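AlkD2 (Streptococcus mutans, PDB 6M9M) binds inosine-5'-monophosphate and belongs to the HEAT-like repeat family of DNA glycosylases, though its own biological function is unknown. Local coordinates at residues E141-A146 and K174-L179; R131-T134 and Y138-E141; I110-L115 and I147-D152. All coordinates share one frame; numbering follows the deposited sequence.

Contact 1 (E141-A146 and K174-L179); sequences ENPNEA and KKFPDL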
ATOM      1  N   GLU A 141      15.225   0.802 -12.516  0.97 16.41           N
ATOM      2  CA  GLU A 141      15.878   1.179 -13.758  0.97 17.20           C
ATOM      3  C   GLU A 141      15.390   2.507 -14.304  0.97 16.79           C
ATOM      4  O   GLU A 141      16.060   3.093 -15.166  0.97 19.07           O
ATOM      5  CB  GLU A 141      15.667   0.091 -14.819  0.97 18.00           C
ATOM      6  CG  GLU A 141      16.275  -1.255 -14.467  0.97 19.63           C
ATOM      7  CD  GLU A 141      15.441  -2.049 -13.486  0.97 21.00           C
ATOM      8  OE1 GLU A 141      14.195  -1.929 -13.484  0.97 20.05           O
ATOM      9  OE2 GLU A 141      16.048  -2.802 -12.696  0.97 24.50           O
ATOM     10  N   ASN A 142      14.250   2.992 -13.811  1.00 16.28           N
ATOM     11  CA  ASN A 142      13.620   4.215 -14.304  1.00 16.47           C
ATOM     12  C   ASN A 142      13.191   5.057 -13.111  1.00 15.69           C
ATOM     13  O   ASN A 142      12.002   5.287 -12.887  1.00 14.93           O
ATOM     14  CB  ASN A 142      12.419   3.880 -15.180  1.00 16.99           C
ATOM     15  CG  ASN A 142      12.787   3.037 -16.357  1.00 17.26           C
ATOM     16  OD1 ASN A 142      13.223   3.548 -17.385  1.00 19.80           O
ATOM     17  ND2 ASN A 142      12.635   1.740 -16.213  1.00 16.85           N
ATOM     18  N   PRO A 143      14.146   5.527 -12.314  1.00 16.27           N
ATOM     19  CA  PRO A 143      13.782   6.220 -11.067  1.00 16.32           C
ATOM     20  C   PRO A 143      12.896   7.438 -11.244  1.00 15.17           C
ATOM     21  O   PRO A 143      12.094   7.733 -10.353  1.00 14.39           O
ATOM     22  CB  PRO A 143      15.140   6.588 -10.452  1.00 17.70           C
ATOM     23  CG  PRO A 143      16.150   6.457 -11.580  1.00 19.38           C
ATOM     24  CD  PRO A 143      15.606   5.386 -12.480  1.00 18.36           C
ATOM     25  N   ASN A 144      13.032   8.186 -12.343  1.00 16.78           N
ATOM     26  CA  ASN A 144      12.159   9.336 -12.539  1.00 17.71           C
ATOM     27  C   ASN A 144      10.696   8.926 -12.694  1.00 16.92           C
ATOM     28  O   ASN A 144       9.808   9.739 -12.440  1.00 17.94           O
ATOM     29  CB  ASN A 144      12.615  10.180 -13.731  1.00 21.24           C
ATOM     30  CG  ASN A 144      13.674  11.209 -13.345  1.00 23.94           C
ATOM     31  OD1 ASN A 144      13.743  11.670 -12.204  1.00 24.95           O
ATOM     32  ND2 ASN A 144      14.493  11.590 -14.310  1.00 26.15           N
ATOM     33  N   GLU A 145      10.420   7.686 -13.119  1.00 15.72           N
ATOM     34  CA  GLU A 145       9.026   7.253 -13.198  1.00 15.15           C
ATOM     35  C   GLU A 145       8.403   7.079 -11.819  1.00 14.11           C
ATOM     36  O   GLU A 145       7.174   7.161 -11.693  1.00 14.10           O
ATOM     37  CB  GLU A 145       8.901   5.956 -13.992  1.00 15.98           C
ATOM     38  CG  GLU A 145       9.261   6.069 -15.462  1.00 19.25           C
ATOM     39  CD  GLU A 145       8.292   6.918 -16.266  1.00 23.24           C
ATOM     40  OE1 GLU A 145       7.087   6.954 -15.946  1.00 24.07           O
ATOM     41  OE2 GLU A 145       8.743   7.551 -17.243  1.00 26.80           O
ATOM     42  N   ALA A 146       9.227   6.856 -10.796  1.00 13.07           N
ATOM     43  CA  ALA A 146       8.757   6.878  -9.419  1.00 12.08           C
ATOM     44  C   ALA A 146       8.691   8.305  -8.902  1.00 11.76           C
ATOM     45  O   ALA A 146       7.680   8.717  -8.336  1.00 11.62           O
ATOM     46  CB  ALA A 146       9.682   6.032  -8.547  1.00 13.52           C
ATOM     47  N   LYS A 174      18.285   8.967  -1.061  1.00 14.04           N
ATOM     48  CA  LYS A 174      19.494   8.381  -0.495  1.00 14.08           C
ATOM     49  C   LYS A 174      20.285   7.628  -1.544  1.00 15.76           C
ATOM     50  O   LYS A 174      21.505   7.518  -1.432  1.00 15.95           O
ATOM     51  CB  LYS A 174      19.131   7.462   0.670  1.00 15.36           C
ATOM     52  CG  LYS A 174      18.540   8.246   1.830  1.00 16.93           C
ATOM     53  CD  LYS A 174      17.758   7.346   2.762  1.00 18.83           C
ATOM     54  CE  LYS A 174      17.076   8.135   3.836  1.00 17.02           C
ATOM     55  NZ  LYS A 174      16.246   7.324   4.749  1.00 15.07           N
ATOM     56  N   LYS A 175      19.615   7.116  -2.573  1.00 18.02           N
ATOM     57  CA  LYS A 175      20.294   6.410  -3.647  1.00 20.21           C
ATOM     58  C   LYS A 175      20.335   7.199  -4.945  1.00 21.39           C
ATOM     59  O   LYS A 175      21.232   6.959  -5.766  1.00 24.39           O
ATOM     60  CB  LYS A 175      19.609   5.055  -3.859  1.00 21.68           C
ATOM     61  CG  LYS A 175      20.461   3.957  -4.412  1.00 23.09           C
ATOM     62  CD  LYS A 175      19.707   2.668  -4.466  1.00 21.58           C
ATOM     63  CE  LYS A 175      19.684   1.937  -3.147  1.00 19.49           C
ATOM     64  NZ  LYS A 175      19.308   0.529  -3.466  1.00 17.50           N
ATOM     65  N   PHE A 176      19.437   8.166  -5.127  1.00 20.86           N
ATOM     66  CA  PHE A 176      19.385   8.986  -6.337  1.00 20.96           C
ATOM     67  C   PHE A 176      19.332  10.456  -5.941  1.00 21.23           C
ATOM     68  O   PHE A 176      18.377  11.181  -6.260  1.00 21.12           O
ATOM     69  CB  PHE A 176      18.179   8.603  -7.192  1.00 20.91           C
ATOM     70  CG  PHE A 176      18.186   7.170  -7.630  1.00 20.63           C
ATOM     71  CD1 PHE A 176      18.845   6.789  -8.792  1.00 22.56           C
ATOM     72  CD2 PHE A 176      17.556   6.196  -6.878  1.00 19.64           C
ATOM     73  CE1 PHE A 176      18.842   5.468  -9.198  1.00 23.10           C
ATOM     74  CE2 PHE A 176      17.580   4.878  -7.269  1.00 20.20           C
ATOM     75  CZ  PHE A 176      18.215   4.513  -8.433  1.00 22.18           C
ATOM     76  N   PRO A 177      20.345  10.927  -5.210  1.00 22.80           N
ATOM     77  CA  PRO A 177      20.301  12.324  -4.756  1.00 23.58           C
ATOM     78  C   PRO A 177      20.249  13.305  -5.908  1.00 24.97           C
ATOM     79  O   PRO A 177      19.558  14.325  -5.817  1.00 25.76           O
ATOM     80  CB  PRO A 177      21.571  12.468  -3.901  1.00 23.78           C
ATOM     81  CG  PRO A 177      22.456  11.331  -4.328  1.00 24.25           C
ATOM     82  CD  PRO A 177      21.531  10.213  -4.712  1.00 23.90           C
ATOM     83  N   ASP A 178      20.961  13.024  -7.003  1.00 25.63           N
ATOM     84  CA  ASP A 178      20.951  13.941  -8.135  1.00 26.85           C
ATOM     85  C   ASP A 178      19.537  14.123  -8.681  1.00 25.56           C
ATOM     86  O   ASP A 178      19.091  15.246  -8.930  1.00 27.48           O
ATOM     87  CB  ASP A 178      21.908  13.444  -9.232  1.00 30.42           C
ATOM     88  CG  ASP A 178      23.365  13.353  -8.767  1.00 34.25           C
ATOM     89  OD1 ASP A 178      23.774  14.124  -7.881  1.00 35.51           O
ATOM     90  OD2 ASP A 178      24.114  12.510  -9.305  1.00 36.37           O
ATOM     91  N   LEU A 179      18.797  13.027  -8.842  1.00 24.28           N
ATOM     92  CA  LEU A 179      17.478  13.136  -9.454  1.00 22.99           C
ATOM     93  C   LEU A 179      16.473  13.799  -8.517  1.00 21.63           C
ATOM     94  O   LEU A 179      15.599  14.545  -8.970  1.00 22.04           O
ATOM     95  CB  LEU A 179      16.978  11.758  -9.862  1.00 23.14           C
ATOM     96  CG  LEU A 179      17.823  11.028 -10.901  1.00 24.38           C
ATOM     97  CD1 LEU A 179      17.235   9.651 -11.150  1.00 24.18           C
ATOM     98  CD2 LEU A 179      17.871  11.849 -12.169  1.00 26.09           C
TER
HETATM   99  O   HOH W   1      14.343  14.277 -11.501  1.00 26.25           O
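P143, in the first turn of helix 143-151, packs its ring against two side chains, F176 and L179, where helix 159-175 gives way to helix 177-185. The apolar part is a CH-pi contact plus an aliphatic one. CB of P143 sits over the middle of the F176 ring, 4.0 Å from its centroid and only 7° off the normal, while P143 CG reaches toward the rim and lies 3.7 Å from F176 CE1. On the proline's side of the ring, beyond its rim, L179 CD1 comes to 3.4 Å from P143 CG, tighter than usual for two carbons. With CG of F176 anti to its carbonyl carbon (chi1 -60°), the ring swings out toward the proline; F176 is itself the N-cap residue of helix 177-185, and it also touches T134.

The polar part runs through a water. N144 turns its amide toward L179, with OD1 4.0 Å from L179 CB, but no direct hydrogen bond joins the two segments. Instead one water donates to N144 OD1 at 2.8 Å and to the backbone O of L179, also at 2.8 Å, bridging the two helices.

This is a surface contact between the start of helix 143-151 and the turn from helix 159-175 into helix 177-185 in the HEAT-like array. Its chemistry implies that dispersion and shape carry the joint at P143, with a water-mediated polar link across it.

Contact 2 (R131-T134 and Y138-E141); sequences RIWT and YFKE
This is a buried aromatic contact within one loop, the connection between helix 120-129 and helix 143-151, where W133 and F139, six residues apart in the chain, meet as an edge-to-face pair. The edge of the six-membered ring of W133 is directed at the face of F139, with centroids 5.0 Å apart and planes at 62°. W133 CE3 lies over the centre of the F139 ring, and CZ3 comes to 3.7 Å from F139 CZ. The two side chains run side by side and point the same way, toward the helices: W133 touches A146 and I150, and both rings touch I111. Each has CG anti to its carbonyl carbon (chi1 -78° for W133, -63° for F139), an orientation the two share, consistent with their running side by side. The opposite face of F139 is covered near its rim by Y138 CD2, leaving the phenyl between two aromatic groups. The indole NE1 is not left bare in this core, since it bonds to the backbone O of T127.

Closer to the backbone the contacts are made by carbonyls. W133 O is 3.2 Å from F139 CB, and T134 O is 3.2 Å from K140 CB. The same T134 oxygen receives a CA-H...O contact from K140 CA at 3.3 Å, while T134 CG2 packs on F139 O.

No conventional hydrogen bond crosses between the segments. The chemistry therefore implies that these two parts of the loop are held against each other mainly by ring packing and carbon-to-carbonyl contacts, with aromatic side chains turned into the helical core.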
ATOM      1  N   ARG A 131       7.027   1.685  -1.164  1.00 10.05           N
ATOM      2  CA  ARG A 131       8.310   2.101  -0.594  1.00  9.61           C
ATOM      3  C   ARG A 131       9.158   0.867  -0.284  1.00  9.88           C
ATOM      4  O   ARG A 131       8.641  -0.143   0.211  1.00 10.87           O
ATOM      5  CB  ARG A 131       8.068   2.881   0.697  1.00 10.11           C
ATOM      6  CG  ARG A 131       7.396   4.241   0.499  1.00 10.40           C
ATOM      7  CD  ARG A 131       7.134   4.930   1.834  1.00 11.27           C
ATOM      8  NE  ARG A 131       8.400   5.240   2.483  1.00 11.82           N
ATOM      9  CZ  ARG A 131       8.524   5.611   3.743  1.00 13.26           C
ATOM     10  NH1 ARG A 131       7.444   5.744   4.498  1.00 14.94           N
ATOM     11  NH2 ARG A 131       9.727   5.864   4.232  1.00 14.45           N
ATOM     12  N   ILE A 132      10.462   0.917  -0.578  1.00 10.13           N
ATOM     13  CA  ILE A 132      11.170   1.975  -1.301  1.00 10.10           C
ATOM     14  C   ILE A 132      10.938   1.780  -2.796  1.00  9.48           C
ATOM     15  O   ILE A 132      11.232   0.711  -3.342  1.00  9.70           O
ATOM     16  CB  ILE A 132      12.675   1.903  -0.945  1.00 10.32           C
ATOM     17  CG1 ILE A 132      12.852   2.168   0.550  1.00 11.28           C
ATOM     18  CG2 ILE A 132      13.457   2.854  -1.824  1.00 11.57           C
ATOM     19  CD1 ILE A 132      14.262   1.893   1.096  1.00 11.79           C
ATOM     20  N   TRP A 133      10.393   2.789  -3.478  1.00  9.69           N
ATOM     21  CA  TRP A 133       9.898   2.562  -4.834  1.00  9.66           C
ATOM     22  C   TRP A 133      11.024   2.109  -5.760  1.00  9.92           C
ATOM     23  O   TRP A 133      10.833   1.218  -6.586  1.00 10.18           O
ATOM     24  CB  TRP A 133       9.261   3.815  -5.417  1.00 10.20           C
ATOM     25  CG  TRP A 133       7.870   4.173  -4.987  1.00  9.75           C
ATOM     26  CD1 TRP A 133       7.402   4.368  -3.710  1.00  9.79           C
ATOM     27  CD2 TRP A 133       6.776   4.450  -5.863  1.00  9.78           C
ATOM     28  NE1 TRP A 133       6.073   4.750  -3.748  1.00 10.04           N
ATOM     29  CE2 TRP A 133       5.667   4.788  -5.060  1.00  9.86           C
ATOM     30  CE3 TRP A 133       6.621   4.437  -7.253  1.00 10.49           C
ATOM     31  CZ2 TRP A 133       4.438   5.121  -5.600  1.00 10.99           C
ATOM     32  CZ3 TRP A 133       5.393   4.764  -7.787  1.00 11.16           C
ATOM     33  CH2 TRP A 133       4.316   5.104  -6.955  1.00 11.64           C
ATOM     34  N   THR A 134      12.201   2.720  -5.636  1.00 11.07           N
ATOM     35  CA  THR A 134      13.317   2.442  -6.530  1.00 12.42           C
ATOM     36  C   THR A 134      14.076   1.169  -6.171  1.00 13.55           C
ATOM     37  O   THR A 134      15.060   0.860  -6.838  1.00 15.15           O
ATOM     38  CB  THR A 134      14.231   3.661  -6.600  1.00 13.98           C
ATOM     39  OG1 THR A 134      14.490   4.146  -5.280  1.00 14.69           O
ATOM     40  CG2 THR A 134      13.580   4.758  -7.409  1.00 14.81           C
ATOM     41  N   TYR A 138      11.446  -2.169 -12.530  1.00 13.90           N
ATOM     42  CA  TYR A 138      10.997  -1.069 -13.370  1.00 13.31           C
ATOM     43  C   TYR A 138      11.402   0.281 -12.778  1.00 12.84           C
ATOM     44  O   TYR A 138      12.122   1.054 -13.418  1.00 13.67           O
ATOM     45  CB  TYR A 138       9.500  -1.102 -13.678  1.00 13.99           C
ATOM     46  CG  TYR A 138       9.153   0.039 -14.612  1.00 13.93           C
ATOM     47  CD1 TYR A 138       9.528   0.001 -15.950  1.00 14.69           C
ATOM     48  CD2 TYR A 138       8.484   1.171 -14.149  1.00 14.32           C
ATOM     49  CE1 TYR A 138       9.244   1.036 -16.795  1.00 16.00           C
ATOM     50  CE2 TYR A 138       8.196   2.216 -14.989  1.00 14.74           C
ATOM     51  CZ  TYR A 138       8.583   2.143 -16.317  1.00 16.34           C
ATOM     52  OH  TYR A 138       8.305   3.167 -17.188  1.00 18.82           O
ATOM     53  N   PHE A 139      10.957   0.576 -11.557  1.00 11.95           N
ATOM     54  CA  PHE A 139      11.351   1.838 -10.929  1.00 11.73           C
ATOM     55  C   PHE A 139      12.850   1.902 -10.653  1.00 13.70           C
ATOM     56  O   PHE A 139      13.447   2.989 -10.708  1.00 15.31           O
ATOM     57  CB  PHE A 139      10.527   2.067  -9.667  1.00 11.36           C
ATOM     58  CG  PHE A 139       9.059   2.217  -9.945  1.00 10.59           C
ATOM     59  CD1 PHE A 139       8.601   3.259 -10.732  1.00 10.98           C
ATOM     60  CD2 PHE A 139       8.144   1.299  -9.474  1.00 10.99           C
ATOM     61  CE1 PHE A 139       7.254   3.387 -11.030  1.00 11.56           C
ATOM     62  CE2 PHE A 139       6.801   1.425  -9.764  1.00 11.44           C
ATOM     63  CZ  PHE A 139       6.363   2.468 -10.534  1.00 11.84           C
ATOM     64  N   LYS A 140      13.480   0.763 -10.359  1.00 15.11           N
ATOM     65  CA  LYS A 140      14.914   0.759 -10.102  1.00 17.46           C
ATOM     66  C   LYS A 140      15.677   1.218 -11.337  1.00 17.75           C
ATOM     67  O   LYS A 140      16.663   1.958 -11.232  1.00 19.55           O
ATOM     68  CB  LYS A 140      15.356  -0.644  -9.687  1.00 20.43           C
ATOM     69  CG  LYS A 140      16.859  -0.799  -9.552  1.00 25.31           C
ATOM     70  CD  LYS A 140      17.248  -2.062  -8.788  1.00 30.67           C
ATOM     71  CE  LYS A 140      16.688  -3.337  -9.394  1.00 35.01           C
ATOM     72  NZ  LYS A 140      15.374  -3.756  -8.803  1.00 37.66           N
ATOM     73  N   GLU A 141      15.225   0.802 -12.516  0.97 16.41           N
ATOM     74  CA  GLU A 141      15.878   1.179 -13.758  0.97 17.20           C
ATOM     75  C   GLU A 141      15.390   2.507 -14.304  0.97 16.79           C
ATOM     76  O   GLU A 141      16.060   3.093 -15.166  0.97 19.07           O
ATOM     77  CB  GLU A 141      15.667   0.091 -14.819  0.97 18.00           C
ATOM     78  CG  GLU A 141      16.275  -1.255 -14.467  0.97 19.63           C
ATOM     79  CD  GLU A 141      15.441  -2.049 -13.486  0.97 21.00           C
ATOM     80  OE1 GLU A 141      14.195  -1.929 -13.484  0.97 20.05           O
ATOM     81  OE2 GLU A 141      16.048  -2.802 -12.696  0.97 24.50           O
TER

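Contact 3 (I110-L115 and I147-D152); sequences IIDEWL and IRRIAD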
ATOM      1  N   ILE A 110      -2.739   0.822 -12.979  1.00  9.10           N
ATOM      2  CA  ILE A 110      -3.419   0.646 -11.702  1.00  9.55           C
ATOM      3  C   ILE A 110      -2.782   1.520 -10.628  1.00  8.58           C
ATOM      4  O   ILE A 110      -3.480   2.128  -9.813  1.00  9.18           O
ATOM      5  CB  ILE A 110      -3.413  -0.843 -11.314  1.00 12.02           C
ATOM      6  CG1 ILE A 110      -4.087  -1.702 -12.375  1.00 16.34           C
ATOM      7  CG2 ILE A 110      -4.049  -1.035  -9.962  1.00 12.34           C
ATOM      8  CD1 ILE A 110      -5.467  -1.336 -12.679  1.00 18.81           C
ATOM      9  N   ILE A 111      -1.450   1.569 -10.590  1.00  8.22           N
ATOM     10  CA  ILE A 111      -0.758   2.490  -9.700  1.00  8.01           C
ATOM     11  C   ILE A 111      -1.299   3.903  -9.908  1.00  8.98           C
ATOM     12  O   ILE A 111      -1.665   4.603  -8.952  1.00  8.84           O
ATOM     13  CB  ILE A 111       0.760   2.394  -9.926  1.00  9.32           C
ATOM     14  CG1 ILE A 111       1.278   1.011  -9.502  1.00  9.51           C
ATOM     15  CG2 ILE A 111       1.489   3.486  -9.162  1.00 10.02           C
ATOM     16  CD1 ILE A 111       2.675   0.710  -9.970  1.00 10.18           C
ATOM     17  N   ASP A 112      -1.389   4.334 -11.166  1.00  9.17           N
ATOM     18  CA  ASP A 112      -1.849   5.693 -11.438  1.00 10.38           C
ATOM     19  C   ASP A 112      -3.297   5.879 -10.999  1.00 10.73           C
ATOM     20  O   ASP A 112      -3.667   6.934 -10.477  1.00 12.80           O
ATOM     21  CB  ASP A 112      -1.641   6.007 -12.924  1.00 11.02           C
ATOM     22  CG  ASP A 112      -0.162   6.134 -13.278  1.00 12.93           C
ATOM     23  OD1 ASP A 112       0.626   6.423 -12.357  1.00 14.74           O
ATOM     24  OD2 ASP A 112       0.225   5.937 -14.451  1.00 14.50           O
ATOM     25  N   GLU A 113      -4.133   4.866 -11.199  0.98 10.52           N
ATOM     26  CA  GLU A 113      -5.521   4.935 -10.753  0.98 11.48           C
ATOM     27  C   GLU A 113      -5.615   5.090  -9.239  0.98 10.42           C
ATOM     28  O   GLU A 113      -6.362   5.934  -8.736  0.98 11.97           O
ATOM     29  CB  GLU A 113      -6.221   3.670 -11.236  0.98 15.43           C
ATOM     30  CG  GLU A 113      -7.647   3.487 -10.870  0.98 19.90           C
ATOM     31  CD  GLU A 113      -8.200   2.234 -11.552  0.98 24.94           C
ATOM     32  OE1 GLU A 113      -8.137   1.146 -10.950  0.98 27.82           O
ATOM     33  OE2 GLU A 113      -8.648   2.327 -12.713  0.98 27.82           O
ATOM     34  N   TRP A 114      -4.845   4.304  -8.486  1.00  9.29           N
ATOM     35  CA  TRP A 114      -4.908   4.413  -7.031  1.00  9.30           C
ATOM     36  C   TRP A 114      -4.377   5.762  -6.554  1.00  8.93           C
ATOM     37  O   TRP A 114      -4.935   6.356  -5.626  1.00  9.15           O
ATOM     38  CB  TRP A 114      -4.153   3.261  -6.374  1.00  8.86           C
ATOM     39  CG  TRP A 114      -4.885   1.942  -6.372  1.00  8.53           C
ATOM     40  CD1 TRP A 114      -5.520   1.331  -7.417  1.00  8.66           C
ATOM     41  CD2 TRP A 114      -5.062   1.082  -5.240  1.00  8.82           C
ATOM     42  NE1 TRP A 114      -6.068   0.140  -7.005  1.00  8.83           N
ATOM     43  CE2 TRP A 114      -5.801  -0.039  -5.674  1.00  8.55           C
ATOM     44  CE3 TRP A 114      -4.665   1.156  -3.903  1.00  9.36           C
ATOM     45  CZ2 TRP A 114      -6.151  -1.080  -4.814  1.00  8.99           C
ATOM     46  CZ3 TRP A 114      -4.996   0.116  -3.052  1.00  9.13           C
ATOM     47  CH2 TRP A 114      -5.748  -0.982  -3.508  1.00  9.44           C
ATOM     48  N   LEU A 115      -3.301   6.273  -7.175  1.00  8.82           N
ATOM     49  CA  LEU A 115      -2.755   7.561  -6.765  1.00  9.22           C
ATOM     50  C   LEU A 115      -3.722   8.717  -7.019  1.00 10.17           C
ATOM     51  O   LEU A 115      -3.603   9.757  -6.361  1.00 11.03           O
ATOM     52  CB  LEU A 115      -1.441   7.839  -7.503  1.00  9.49           C
ATOM     53  CG  LEU A 115      -0.249   6.954  -7.183  1.00  9.72           C
ATOM     54  CD1 LEU A 115       0.866   7.203  -8.192  1.00 10.73           C
ATOM     55  CD2 LEU A 115       0.241   7.205  -5.772  1.00 11.09           C
ATOM     56  N   ILE A 147       9.769   9.073  -9.083  1.00 12.28           N
ATOM     57  CA  ILE A 147       9.821  10.427  -8.537  1.00 12.44           C
ATOM     58  C   ILE A 147       8.646  11.254  -9.053  1.00 12.57           C
ATOM     59  O   ILE A 147       7.982  11.964  -8.288  1.00 12.48           O
ATOM     60  CB  ILE A 147      11.181  11.076  -8.863  1.00 13.35           C
ATOM     61  CG1 ILE A 147      12.301  10.353  -8.107  1.00 13.65           C
ATOM     62  CG2 ILE A 147      11.165  12.558  -8.527  1.00 14.40           C
ATOM     63  CD1 ILE A 147      13.696  10.728  -8.576  1.00 15.40           C
ATOM     64  N   ARG A 148       8.376  11.187 -10.363  0.99 12.95           N
ATOM     65  CA  ARG A 148       7.319  12.016 -10.935  1.00 14.24           C
ATOM     66  C   ARG A 148       5.962  11.651 -10.347  1.00 12.70           C
ATOM     67  O   ARG A 148       5.150  12.530 -10.022  1.00 13.38           O
ATOM     68  CB  ARG A 148       7.282  11.876 -12.462  1.00 17.31           C
ATOM     69  CG  ARG A 148       6.182  12.697 -13.123  1.00 21.63           C
ATOM     70  CD  ARG A 148       6.055  12.432 -14.614  0.60 25.39           C
ATOM     71  NE  ARG A 148       5.275  11.230 -14.909  0.65 28.59           N
ATOM     72  CZ  ARG A 148       5.779  10.092 -15.384  0.66 30.66           C
ATOM     73  NH1 ARG A 148       7.076   9.973 -15.631  0.73 30.98           N
ATOM     74  NH2 ARG A 148       4.974   9.066 -15.621  0.74 31.63           N
ATOM     75  N   ARG A 149       5.697  10.354 -10.207  1.00 11.53           N
ATOM     76  CA  ARG A 149       4.400   9.908  -9.718  1.00 11.09           C
ATOM     77  C   ARG A 149       4.187  10.311  -8.267  1.00 11.19           C
ATOM     78  O   ARG A 149       3.090  10.729  -7.891  1.00 12.24           O
ATOM     79  CB  ARG A 149       4.288   8.388  -9.853  1.00 11.05           C
ATOM     80  CG  ARG A 149       3.984   7.948 -11.265  1.00 12.07           C
ATOM     81  CD  ARG A 149       3.915   6.410 -11.375  1.00 12.65           C
ATOM     82  NE  ARG A 149       3.286   6.046 -12.630  1.00 13.66           N
ATOM     83  CZ  ARG A 149       3.922   5.977 -13.792  1.00 14.02           C
ATOM     84  NH1 ARG A 149       5.237   6.170 -13.843  1.00 14.15           N
ATOM     85  NH2 ARG A 149       3.235   5.703 -14.893  1.00 15.19           N
ATOM     86  N   ILE A 150       5.221  10.177  -7.443  1.00 11.42           N
ATOM     87  CA  ILE A 150       5.113  10.527  -6.035  1.00 11.27           C
ATOM     88  C   ILE A 150       4.973  12.036  -5.883  1.00 10.01           C
ATOM     89  O   ILE A 150       4.117  12.538  -5.136  1.00 10.77           O
ATOM     90  CB  ILE A 150       6.337   9.999  -5.266  1.00 10.72           C
ATOM     91  CG1 ILE A 150       6.398   8.479  -5.291  1.00 11.36           C
ATOM     92  CG2 ILE A 150       6.303  10.502  -3.825  1.00 11.73           C
ATOM     93  CD1 ILE A 150       7.800   7.924  -5.024  1.00 12.29           C
ATOM     94  N   ALA A 151       5.813  12.793  -6.598  1.00 11.54           N
ATOM     95  CA  ALA A 151       5.829  14.248  -6.453  1.00 11.04           C
ATOM     96  C   ALA A 151       4.519  14.877  -6.911  1.00 11.20           C
ATOM     97  O   ALA A 151       4.176  15.968  -6.441  1.00 12.27           O
ATOM     98  CB  ALA A 151       7.013  14.833  -7.228  1.00 12.70           C
ATOM     99  N   ASP A 152       3.764  14.203  -7.791  1.00 11.34           N
ATOM    100  CA  ASP A 152       2.463  14.708  -8.185  1.00 13.12           C
ATOM    101  C   ASP A 152       1.507  14.851  -7.006  1.00 12.16           C
ATOM    102  O   ASP A 152       0.512  15.578  -7.111  1.00 15.16           O
ATOM    103  CB  ASP A 152       1.783  13.786  -9.200  1.00 17.73           C
ATOM    104  CG  ASP A 152       2.371  13.866 -10.591  1.00 24.32           C
ATOM    105  OD1 ASP A 152       2.928  14.919 -10.954  1.00 26.18           O
ATOM    106  OD2 ASP A 152       2.222  12.866 -11.343  1.00 27.04           O
TER
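D112 OD1 takes the shortest polar bond of this contact, 2.7 Å from R149 NE, joining helix 108-115 to helix 143-151 in the HEAT-like repeat array. It is half of a two-pronged salt bridge: R149 NH2 reaches D112 OD2 at 3.1 Å, so the guanidinium grips the carboxylate side-on, one nitrogen to each oxygen. Both oxygens use their syn lone pairs, and the two flat groups are nearly coplanar, 4° apart. The NE bond is somewhat bent (147° at the hydrogen), with OD1 tilted slightly from the guanidinium plane; the NH2 bond is straighter and lies in that plane.

The axes of the short helical segments run close to parallel, 18° apart, and approach to 11.2 Å at their closest, a gap bridged by the long R149 side chain meeting D112. The R149 chain is extended from CG to NE and crosses D112 at about a right angle. Its third nitrogen, NH1, is paired with E145, so one buried guanidinium is shared by two acidic residues. The two carboxylates probably balance its buried charge and restrict rotation of the guanidinium.

Aliphatic contacts flank the bridge. I111 CG2 lies 4.4 Å from R149 CD, a loose approach, while the L115 side chain crosses R149 nearer its backbone, where CD1 of L115 rests 4.0 Å from R149 CB.

In the fold
All three contacts lie in the C-terminal part of the helical chain, away from the inosine monophosphate pocket. Contacts 1 and 3 both use helix 143-151, the first at its N-terminal turn and the second further along; their centres are about 15 Å apart and their segments alternate in sequence. Contact 2 is nested within the chain loop that contact 3 closes; its centre is about 8 Å from that of contact 1 and 13 Å from that of contact 3. L179 of contact 1 packs on I147 of contact 3, and R149 of contact 3 on W133 of contact 2, so the three contacts pack against one another around helix 143-151.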